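PDB 3PU5: extracellular solute-binding protein from Bordetella parapertussis, which probably captures a small solute, perhaps a polyamine, outside the cytoplasmic membrane and delivers it to a transporter. Local coordinates for residues W129-E134 / M162-Y167; F147-S151 / L315-W319; E235-S239 / S299-V303. All coordinates share one frame; numbering follows the deposited sequence.

Interaction 1: W129-E134 / M162-Y167; sequences WKEFVE and MFGKIY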
loop_
_atom_site.group_PDB
_atom_site.type_symbol
_atom_site.label_atom_id
_atom_site.label_comp_id
_atom_site.label_asym_id
_atom_site.label_seq_id
_atom_site.Cartn_x
_atom_site.Cartn_y
_atom_site.Cartn_z
ATOM N N TRP A 129 -0.138 -6.450 -17.272
ATOM C CA TRP A 129 1.242 -5.981 -17.189
ATOM C C TRP A 129 2.026 -6.449 -18.410
ATOM O O TRP A 129 2.891 -5.734 -18.938
ATOM C CB TRP A 129 1.920 -6.558 -15.945
ATOM C CG TRP A 129 1.427 -5.996 -14.636
ATOM C CD1 TRP A 129 0.699 -6.650 -13.668
ATOM C CD2 TRP A 129 1.645 -4.670 -14.146
ATOM N NE1 TRP A 129 0.457 -5.802 -12.607
ATOM C CE2 TRP A 129 1.020 -4.579 -12.882
ATOM C CE3 TRP A 129 2.310 -3.546 -14.657
ATOM C CZ2 TRP A 129 1.039 -3.405 -12.122
ATOM C CZ3 TRP A 129 2.326 -2.384 -13.907
ATOM C CH2 TRP A 129 1.695 -2.322 -12.649
ATOM N N LYS A 130 1.748 -7.680 -18.828
ATOM C CA LYS A 130 2.436 -8.270 -19.968
ATOM C C LYS A 130 2.124 -7.479 -21.242
ATOM O O LYS A 130 3.021 -7.181 -22.036
ATOM C CB LYS A 130 2.038 -9.747 -20.116
ATOM C CG LYS A 130 2.718 -10.474 -21.261
ATOM C CD LYS A 130 2.385 -11.966 -21.228
ATOM C CE LYS A 130 2.961 -12.636 -19.976
ATOM N NZ LYS A 130 2.198 -13.862 -19.556
ATOM N N GLU A 131 0.853 -7.138 -21.434
ATOM C CA GLU A 131 0.456 -6.346 -22.597
ATOM C C GLU A 131 1.122 -4.966 -22.538
ATOM O O GLU A 131 1.679 -4.486 -23.521
ATOM C CB GLU A 131 -1.061 -6.196 -22.648
ATOM C CG GLU A 131 -1.542 -5.444 -23.861
ATOM C CD GLU A 131 -3.049 -5.318 -23.930
ATOM O OE1 GLU A 131 -3.747 -5.980 -23.131
ATOM O OE2 GLU A 131 -3.532 -4.548 -24.788
ATOM N N PHE A 132 1.057 -4.331 -21.373
ATOM C CA PHE A 132 1.738 -3.059 -21.145
ATOM C C PHE A 132 3.211 -3.122 -21.555
ATOM O O PHE A 132 3.708 -2.258 -22.282
ATOM C CB PHE A 132 1.617 -2.675 -19.665
ATOM C CG PHE A 132 2.449 -1.487 -19.273
ATOM C CD1 PHE A 132 2.356 -0.300 -19.975
ATOM C CD2 PHE A 132 3.318 -1.556 -18.189
ATOM C CE1 PHE A 132 3.124 0.804 -19.608
ATOM C CE2 PHE A 132 4.088 -0.457 -17.818
ATOM C CZ PHE A 132 3.987 0.725 -18.528
ATOM N N VAL A 133 3.913 -4.142 -21.076
ATOM C CA VAL A 133 5.327 -4.309 -21.406
ATOM C C VAL A 133 5.563 -4.534 -22.907
ATOM O O VAL A 133 6.342 -3.826 -23.536
ATOM C CB VAL A 133 5.968 -5.475 -20.610
ATOM C CG1 VAL A 133 7.396 -5.738 -21.098
ATOM C CG2 VAL A 133 5.946 -5.178 -19.123
ATOM N N GLU A 134 4.881 -5.516 -23.476
ATOM C CA GLU A 134 5.157 -5.917 -24.847
ATOM C C GLU A 134 4.752 -4.838 -25.839
ATOM O O GLU A 134 5.435 -4.629 -26.829
ATOM C CB GLU A 134 4.467 -7.239 -25.183
ATOM C CG GLU A 134 4.932 -8.412 -24.339
ATOM C CD GLU A 134 6.434 -8.660 -24.415
ATOM O OE1 GLU A 134 7.062 -8.324 -25.446
ATOM O OE2 GLU A 134 6.991 -9.200 -23.433
HETATM N N MSE A 162 6.822 -7.830 -9.877
HETATM C CA MSE A 162 5.826 -8.436 -10.755
HETATM C C MSE A 162 6.457 -8.826 -12.081
HETATM O O MSE A 162 6.082 -9.845 -12.671
HETATM C CB MSE A 162 4.667 -7.482 -11.045
HETATM C CG MSE A 162 3.601 -7.418 -9.972
HETATM SE SE MSE A 162 2.445 -9.003 -9.839
HETATM C CE MSE A 162 2.771 -9.767 -11.570
ATOM N N PHE A 163 7.377 -7.992 -12.570
ATOM C CA PHE A 163 8.089 -8.321 -13.804
ATOM C C PHE A 163 8.925 -9.594 -13.609
ATOM O O PHE A 163 8.992 -10.451 -14.491
ATOM C CB PHE A 163 8.994 -7.176 -14.271
ATOM C CG PHE A 163 8.257 -5.976 -14.800
ATOM C CD1 PHE A 163 6.888 -5.998 -14.971
ATOM C CD2 PHE A 163 8.958 -4.830 -15.157
ATOM C CE1 PHE A 163 6.216 -4.892 -15.467
ATOM C CE2 PHE A 163 8.299 -3.707 -15.653
ATOM C CZ PHE A 163 6.921 -3.741 -15.810
ATOM N N GLY A 164 9.570 -9.710 -12.454
ATOM C CA GLY A 164 10.334 -10.906 -12.148
ATOM C C GLY A 164 9.461 -12.149 -12.157
ATOM O O GLY A 164 9.883 -13.212 -12.607
ATOM N N LYS A 165 8.232 -12.021 -11.664
ATOM C CA LYS A 165 7.311 -13.157 -11.601
ATOM C C LYS A 165 6.764 -13.540 -12.983
ATOM O O LYS A 165 6.681 -14.718 -13.320
ATOM C CB LYS A 165 6.156 -12.849 -10.655
ATOM C CG LYS A 165 5.210 -14.020 -10.408
ATOM C CD LYS A 165 4.156 -13.628 -9.376
ATOM C CE LYS A 165 2.894 -14.486 -9.464
ATOM N NZ LYS A 165 1.794 -13.927 -8.610
ATOM N N ILE A 166 6.391 -12.542 -13.778
ATOM C CA ILE A 166 5.821 -12.801 -15.100
ATOM C C ILE A 166 6.865 -13.323 -16.090
ATOM O O ILE A 166 6.612 -14.279 -16.825
ATOM C CB ILE A 166 5.150 -11.542 -15.679
ATOM C CG1 ILE A 166 3.943 -11.143 -14.825
ATOM C CG2 ILE A 166 4.743 -11.772 -17.136
ATOM C CD1 ILE A 166 3.503 -9.683 -15.027
ATOM N N TYR A 167 8.035 -12.703 -16.086
ATOM C CA TYR A 167 9.082 -13.009 -17.058
ATOM C C TYR A 167 10.234 -13.861 -16.520
ATOM O O TYR A 167 11.102 -14.285 -17.286
ATOM C CB TYR A 167 9.648 -11.709 -17.637
ATOM C CG TYR A 167 8.686 -10.973 -18.543
ATOM C CD1 TYR A 167 8.482 -11.389 -19.859
ATOM C CD2 TYR A 167 7.978 -9.865 -18.086
ATOM C CE1 TYR A 167 7.599 -10.719 -20.694
ATOM C CE2 TYR A 167 7.097 -9.195 -18.907
ATOM C CZ TYR A 167 6.913 -9.621 -20.209
ATOM O OH TYR A 167 6.042 -8.949 -21.024
#
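Helix 129-134 and helix 162-167 cross almost at right angles (93°), their axes 11.2 Å apart, and Lys130 and Ile166 sit at one of their closest backbone approaches. A spacing this wide leaves large side chains to fill the crossing. Trp129 opens the interface: its CB rests 3.6 Å from Ile166 CD1, and its indole meets the Phe163 ring obliquely, Trp129 CE3 lying 4.2 Å from Phe163 CE1. Selenomethionine Met162 adds a Met-aromatic contact, its SE set obliquely 5.3 Å from the centroid of the five-membered ring of Trp129. Val133 divides its branches between two aromatic neighbours. CG1, anti to the backbone N, turns to the phenol end of Tyr167, whereas CG2, beside that N, comes within 3.7 Å of Phe163 CE1. Lys130 lays its aliphatic chain across the solvent-facing margin, where Lys130 CE presses to 3.5 Å from Ile166 CG2, tighter than ordinary van der Waals packing. Ile166 CG2 also covers one face of the Tyr167 ring, toward its rim.

The polar link lies at the far end. Glu134 and Tyr167 reach from opposite directions, and Tyr167 OH donates to Glu134 OE2 at 2.6 Å, arriving on the anti side of the carboxylate and 23° out of its plane. The carboxylate plane is turned 57° from the phenol ring. Glu134 OE1 forms a salt bridge with Arg183 of helix 174-184, and the indole NE1 of Trp129 is bonded to Gly236 O. With its two oxygens gripped by different partners, the Glu134 carboxylate is restrained in its rotation, and the nearby guanidinium together with the phenol proton would probably stabilise its negative charge at the edge of a largely apolar helix crossing.

Interaction 2: F147-S151 / L315-W319; sequences FNNLS and LLDLW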
loop_
_atom_site.group_PDB
_atom_site.type_symbol
_atom_site.label_atom_id
_atom_site.label_comp_id
_atom_site.label_asym_id
_atom_site.label_seq_id
_atom_site.Cartn_x
_atom_site.Cartn_y
_atom_site.Cartn_z
ATOM N N PHE A 147 7.477 5.546 -15.653
ATOM C CA PHE A 147 7.684 4.392 -14.778
ATOM C C PHE A 147 8.234 4.834 -13.419
ATOM O O PHE A 147 8.919 5.843 -13.333
ATOM C CB PHE A 147 8.653 3.392 -15.428
ATOM C CG PHE A 147 8.693 2.051 -14.742
ATOM C CD1 PHE A 147 9.571 1.821 -13.694
ATOM C CD2 PHE A 147 7.831 1.025 -15.135
ATOM C CE1 PHE A 147 9.595 0.591 -13.042
ATOM C CE2 PHE A 147 7.850 -0.214 -14.490
ATOM C CZ PHE A 147 8.739 -0.431 -13.445
ATOM N N ASN A 148 7.926 4.081 -12.365
ATOM C CA ASN A 148 8.386 4.406 -11.008
ATOM C C ASN A 148 9.914 4.489 -10.910
ATOM O O ASN A 148 10.614 3.546 -11.293
ATOM C CB ASN A 148 7.931 3.330 -10.001
ATOM C CG ASN A 148 6.475 2.918 -10.165
ATOM O OD1 ASN A 148 5.721 2.877 -9.183
ATOM N ND2 ASN A 148 6.082 2.566 -11.386
ATOM N N ASN A 149 10.438 5.589 -10.381
ATOM C CA ASN A 149 11.869 5.639 -10.090
ATOM C C ASN A 149 12.203 4.747 -8.905
ATOM O O ASN A 149 11.633 4.925 -7.828
ATOM C CB ASN A 149 12.335 7.062 -9.795
ATOM C CG ASN A 149 13.846 7.147 -9.632
ATOM O OD1 ASN A 149 14.351 7.751 -8.693
ATOM N ND2 ASN A 149 14.566 6.517 -10.542
ATOM N N LEU A 150 13.118 3.795 -9.093
ATOM C CA LEU A 150 13.458 2.853 -8.017
ATOM C C LEU A 150 13.872 3.549 -6.709
ATOM O O LEU A 150 13.413 3.181 -5.626
ATOM C CB LEU A 150 14.531 1.846 -8.458
ATOM C CG LEU A 150 14.792 0.754 -7.414
ATOM C CD1 LEU A 150 13.478 0.118 -6.995
ATOM C CD2 LEU A 150 15.775 -0.309 -7.894
ATOM N N SER A 151 14.711 4.572 -6.813
ATOM C CA SER A 151 15.249 5.254 -5.635
ATOM C C SER A 151 14.285 6.189 -4.910
ATOM O O SER A 151 14.680 6.842 -3.946
ATOM C CB SER A 151 16.485 6.071 -6.026
ATOM O OG SER A 151 17.434 5.244 -6.669
ATOM N N LEU A 315 19.232 -5.005 -6.265
ATOM C CA LEU A 315 18.313 -4.437 -7.257
ATOM C C LEU A 315 18.771 -3.045 -7.692
ATOM O O LEU A 315 18.810 -2.736 -8.884
ATOM C CB LEU A 315 16.886 -4.381 -6.693
ATOM C CG LEU A 315 15.754 -3.948 -7.635
ATOM C CD1 LEU A 315 15.708 -4.809 -8.903
ATOM C CD2 LEU A 315 14.409 -3.975 -6.903
ATOM N N LEU A 316 19.115 -2.208 -6.720
ATOM C CA LEU A 316 19.620 -0.862 -6.986
ATOM C C LEU A 316 20.882 -0.895 -7.845
ATOM O O LEU A 316 21.027 -0.112 -8.783
ATOM C CB LEU A 316 19.922 -0.143 -5.670
ATOM C CG LEU A 316 18.713 0.189 -4.803
ATOM C CD1 LEU A 316 19.137 0.457 -3.371
ATOM C CD2 LEU A 316 17.964 1.381 -5.382
ATOM N N ASP A 317 21.794 -1.801 -7.499
ATOM C CA ASP A 317 23.031 -1.999 -8.253
ATOM C C ASP A 317 22.737 -2.311 -9.723
ATOM O O ASP A 317 23.270 -1.659 -10.621
ATOM C CB ASP A 317 23.855 -3.140 -7.644
ATOM C CG ASP A 317 24.585 -2.724 -6.373
ATOM O OD1 ASP A 317 24.671 -1.504 -6.095
ATOM O OD2 ASP A 317 25.089 -3.619 -5.653
ATOM N N LEU A 318 21.892 -3.311 -9.959
ATOM C CA LEU A 318 21.493 -3.689 -11.318
ATOM C C LEU A 318 20.835 -2.522 -12.043
ATOM O O LEU A 318 21.092 -2.287 -13.229
ATOM C CB LEU A 318 20.526 -4.870 -11.286
ATOM C CG LEU A 318 21.118 -6.273 -11.198
ATOM C CD1 LEU A 318 20.017 -7.290 -11.392
ATOM C CD2 LEU A 318 22.209 -6.462 -12.248
ATOM N N TRP A 319 19.977 -1.803 -11.325
ATOM C CA TRP A 319 19.328 -0.613 -11.864
ATOM C C TRP A 319 20.389 0.387 -12.323
ATOM O O TRP A 319 20.407 0.792 -13.481
ATOM C CB TRP A 319 18.398 0.005 -10.813
ATOM C CG TRP A 319 17.674 1.271 -11.216
ATOM C CD1 TRP A 319 18.204 2.528 -11.296
ATOM C CD2 TRP A 319 16.279 1.406 -11.542
ATOM N NE1 TRP A 319 17.239 3.430 -11.670
ATOM C CE2 TRP A 319 16.047 2.770 -11.826
ATOM C CE3 TRP A 319 15.212 0.508 -11.636
ATOM C CZ2 TRP A 319 14.785 3.259 -12.189
ATOM C CZ3 TRP A 319 13.960 0.994 -11.995
ATOM C CH2 TRP A 319 13.758 2.355 -12.265
#
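Leu150 and Trp319 meet where the C-terminal helix 305-322 closes over the end of parallel strand 145-148, in an alpha/beta lobe of what is, by family, a periplasmic-binding-protein fold. The neighbouring strand 188-192 and helices 156-167 and 174-184 pack around it. Leu150 carries most of the contact and can be followed atom by atom. Its CB sits over one face of the indole as a CH-pi contact, 3.5 Å from the centroid of the six-membered ring of Trp319 and only 11° off the ring normal. From there CG, anti to the backbone N (chi1 -174°), rises from the ring toward the helix side chains, 3.8 Å from Leu316 CD2. At the fork, Leu150 CD1 makes a looser contact, 4.2 Å from Leu315 CD2. The other methyl, CD2, enters the angle between successive helix residues, 3.6 Å from Leu315 CG and 3.7 Å from Leu316 CD2, and stays close to Trp319 CB and CE3. One leucine thus touches three residues in about a turn of helix.

The indole itself extends away from its helix because Trp319 CG stands anti to the backbone N (chi1 179°), which carries the benzo end of the ring back to the strand. There the ring of Phe147 comes up at the indole edge, and Phe191 of strand 188-192 packs edge-to-face on Trp319. Asn149 crosses the indole at about a right angle to it, while its OD1 is held by Ser152 OG; no hydrogen bond spans the two segments. The outermost ring carbon, Trp319 CH2, ends 3.5 Å from Asn148 O, which lies oblique to the ring.

Interaction 3: E235-S239 / S299-V303; sequences EGAVS and SVQLV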
loop_
_atom_site.group_PDB
_atom_site.type_symbol
_atom_site.label_atom_id
_atom_site.label_comp_id
_atom_site.label_asym_id
_atom_site.label_seq_id
_atom_site.Cartn_x
_atom_site.Cartn_y
_atom_site.Cartn_z
ATOM N N GLU A 235 -2.896 -10.159 -14.246
ATOM C CA GLU A 235 -1.991 -10.889 -13.348
ATOM C C GLU A 235 -2.172 -10.442 -11.901
ATOM O O GLU A 235 -1.617 -11.039 -10.982
ATOM C CB GLU A 235 -0.533 -10.680 -13.741
ATOM C CG GLU A 235 -0.231 -10.983 -15.196
ATOM C CD GLU A 235 -0.237 -9.747 -16.079
ATOM O OE1 GLU A 235 -0.907 -8.755 -15.723
ATOM O OE2 GLU A 235 0.434 -9.777 -17.138
ATOM N N GLY A 236 -2.947 -9.378 -11.713
ATOM C CA GLY A 236 -3.161 -8.796 -10.400
ATOM C C GLY A 236 -2.471 -7.452 -10.239
ATOM O O GLY A 236 -1.369 -7.241 -10.743
ATOM N N ALA A 237 -3.123 -6.533 -9.537
ATOM C CA ALA A 237 -2.462 -5.300 -9.122
ATOM C C ALA A 237 -1.502 -5.595 -7.954
ATOM O O ALA A 237 -1.670 -6.575 -7.224
ATOM C CB ALA A 237 -3.484 -4.241 -8.746
ATOM N N VAL A 238 -0.483 -4.759 -7.804
ATOM C CA VAL A 238 0.517 -4.946 -6.762
ATOM C C VAL A 238 0.229 -3.955 -5.661
ATOM O O VAL A 238 0.310 -2.745 -5.876
ATOM C CB VAL A 238 1.912 -4.663 -7.282
ATOM C CG1 VAL A 238 2.950 -5.196 -6.301
ATOM C CG2 VAL A 238 2.070 -5.273 -8.647
ATOM N N SER A 239 -0.090 -4.475 -4.483
ATOM C CA SER A 239 -0.682 -3.665 -3.442
ATOM C C SER A 239 0.172 -3.623 -2.204
ATOM O O SER A 239 0.888 -4.572 -1.889
ATOM C CB SER A 239 -2.063 -4.201 -3.101
ATOM O OG SER A 239 -2.867 -4.245 -4.266
ATOM N N SER A 299 -7.818 -10.739 -5.461
ATOM C CA SER A 299 -6.972 -10.713 -6.647
ATOM C C SER A 299 -5.635 -9.982 -6.471
ATOM O O SER A 299 -4.680 -10.254 -7.205
ATOM C CB SER A 299 -7.733 -10.091 -7.819
ATOM O OG SER A 299 -7.913 -8.697 -7.610
ATOM N N VAL A 300 -5.560 -9.043 -5.531
ATOM C CA VAL A 300 -4.363 -8.197 -5.438
ATOM C C VAL A 300 -3.156 -8.993 -4.956
ATOM O O VAL A 300 -3.298 -9.942 -4.192
ATOM C CB VAL A 300 -4.569 -6.936 -4.544
ATOM C CG1 VAL A 300 -5.648 -6.024 -5.134
ATOM C CG2 VAL A 300 -4.911 -7.320 -3.106
ATOM N N GLN A 301 -1.971 -8.595 -5.411
ATOM C CA GLN A 301 -0.736 -9.296 -5.090
ATOM C C GLN A 301 0.117 -8.471 -4.138
ATOM O O GLN A 301 0.329 -7.272 -4.357
ATOM C CB GLN A 301 0.067 -9.580 -6.366
ATOM C CG GLN A 301 -0.683 -10.411 -7.388
ATOM C CD GLN A 301 -0.937 -11.828 -6.914
ATOM O OE1 GLN A 301 -0.002 -12.570 -6.621
ATOM N NE2 GLN A 301 -2.211 -12.212 -6.835
ATOM N N LEU A 302 0.611 -9.119 -3.090
ATOM C CA LEU A 302 1.493 -8.469 -2.137
ATOM C C LEU A 302 2.848 -9.150 -2.173
ATOM O O LEU A 302 2.933 -10.378 -2.145
ATOM C CB LEU A 302 0.925 -8.557 -0.719
ATOM C CG LEU A 302 -0.317 -7.716 -0.429
ATOM C CD1 LEU A 302 -1.559 -8.388 -0.990
ATOM C CD2 LEU A 302 -0.452 -7.525 1.063
ATOM N N VAL A 303 3.904 -8.352 -2.234
ATOM C CA VAL A 303 5.254 -8.888 -2.265
ATOM C C VAL A 303 5.831 -8.965 -0.851
ATOM O O VAL A 303 5.655 -8.051 -0.048
ATOM C CB VAL A 303 6.163 -8.039 -3.158
ATOM C CG1 VAL A 303 7.541 -8.688 -3.278
ATOM C CG2 VAL A 303 5.522 -7.855 -4.540
HETATM O O HOH W 1 -5.811 -7.010 -8.921
HETATM O O HOH W 2 3.332 -5.587 -2.399
#
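Gln301 and Ser239 have the largest shares of the contact, and their side chains leave the joined backbones in different directions. Gln301 curls back along its own segment: chi1 of -59° and chi2 of -67° fold the chain so that CG passes 3.8 Å from Glu235 O, and NE2 donates a hydrogen bond to Ser299 O within the segment at 3.2 Å. That carbonyl is met from above its plane, while the oxygen lies close to the plane of the glutamine amide. The fold also brings the aliphatic part of Gln301 across Gly236, a loop residue before the strand with no side chain to interpose. Ser239 points across at Val300, its OG only 3.2 Å from Val300 CB, a hydroxyl also paired with Ser112 OG of strand 111-117.

Between these groups the backbones form a single bridge in the parallel pattern, at the start of strand 238-246: Gln301 N gives its hydrogen to Ala237 O at 2.7 Å, and Ser239 N gives its own to Gln301 O at 2.8 Å. The loop that precedes the C-terminal helix is thereby tied to the antiparallel sheet that includes strand 111-117. Val238 turns its CB away from the bridge, yet its CG1 still meets Val303 CG2 obliquely at 4.1 Å. Leu302 rests its CG against Ser239 O. A water lies past each end of the bridge: one accepts from Ala237 N and donates to Ser299 OG, itself bonded to Ser296 O; the other accepts from Val303 N and lies 2.7 Å from Ser239 O, to which it donates.

How the interactions relate
Interactions 1 and 2 share one alpha/beta lobe, their centres about 16 Å apart, with helix 129-138, strand 145-148 and helix 156-167 in sequence and Phe163 packing on Phe147. Along the chain interaction 1 closes before interaction 3 opens, the segments of interactions 1 and 2 alternate, and interaction 3 falls between the segments of interaction 2. Interaction 3, about 13 Å from interaction 1 by centres, touches it through Glu235 and Gly236, hydrogen-bonded to Trp129. Interactions 2 and 3 stay about 8 Å apart at their nearest atoms. The C-terminal part of the chain is therefore held twice, its loop by backbone bonds to strand 238-246 and its helix 305-322 by apolar packing at interaction 2.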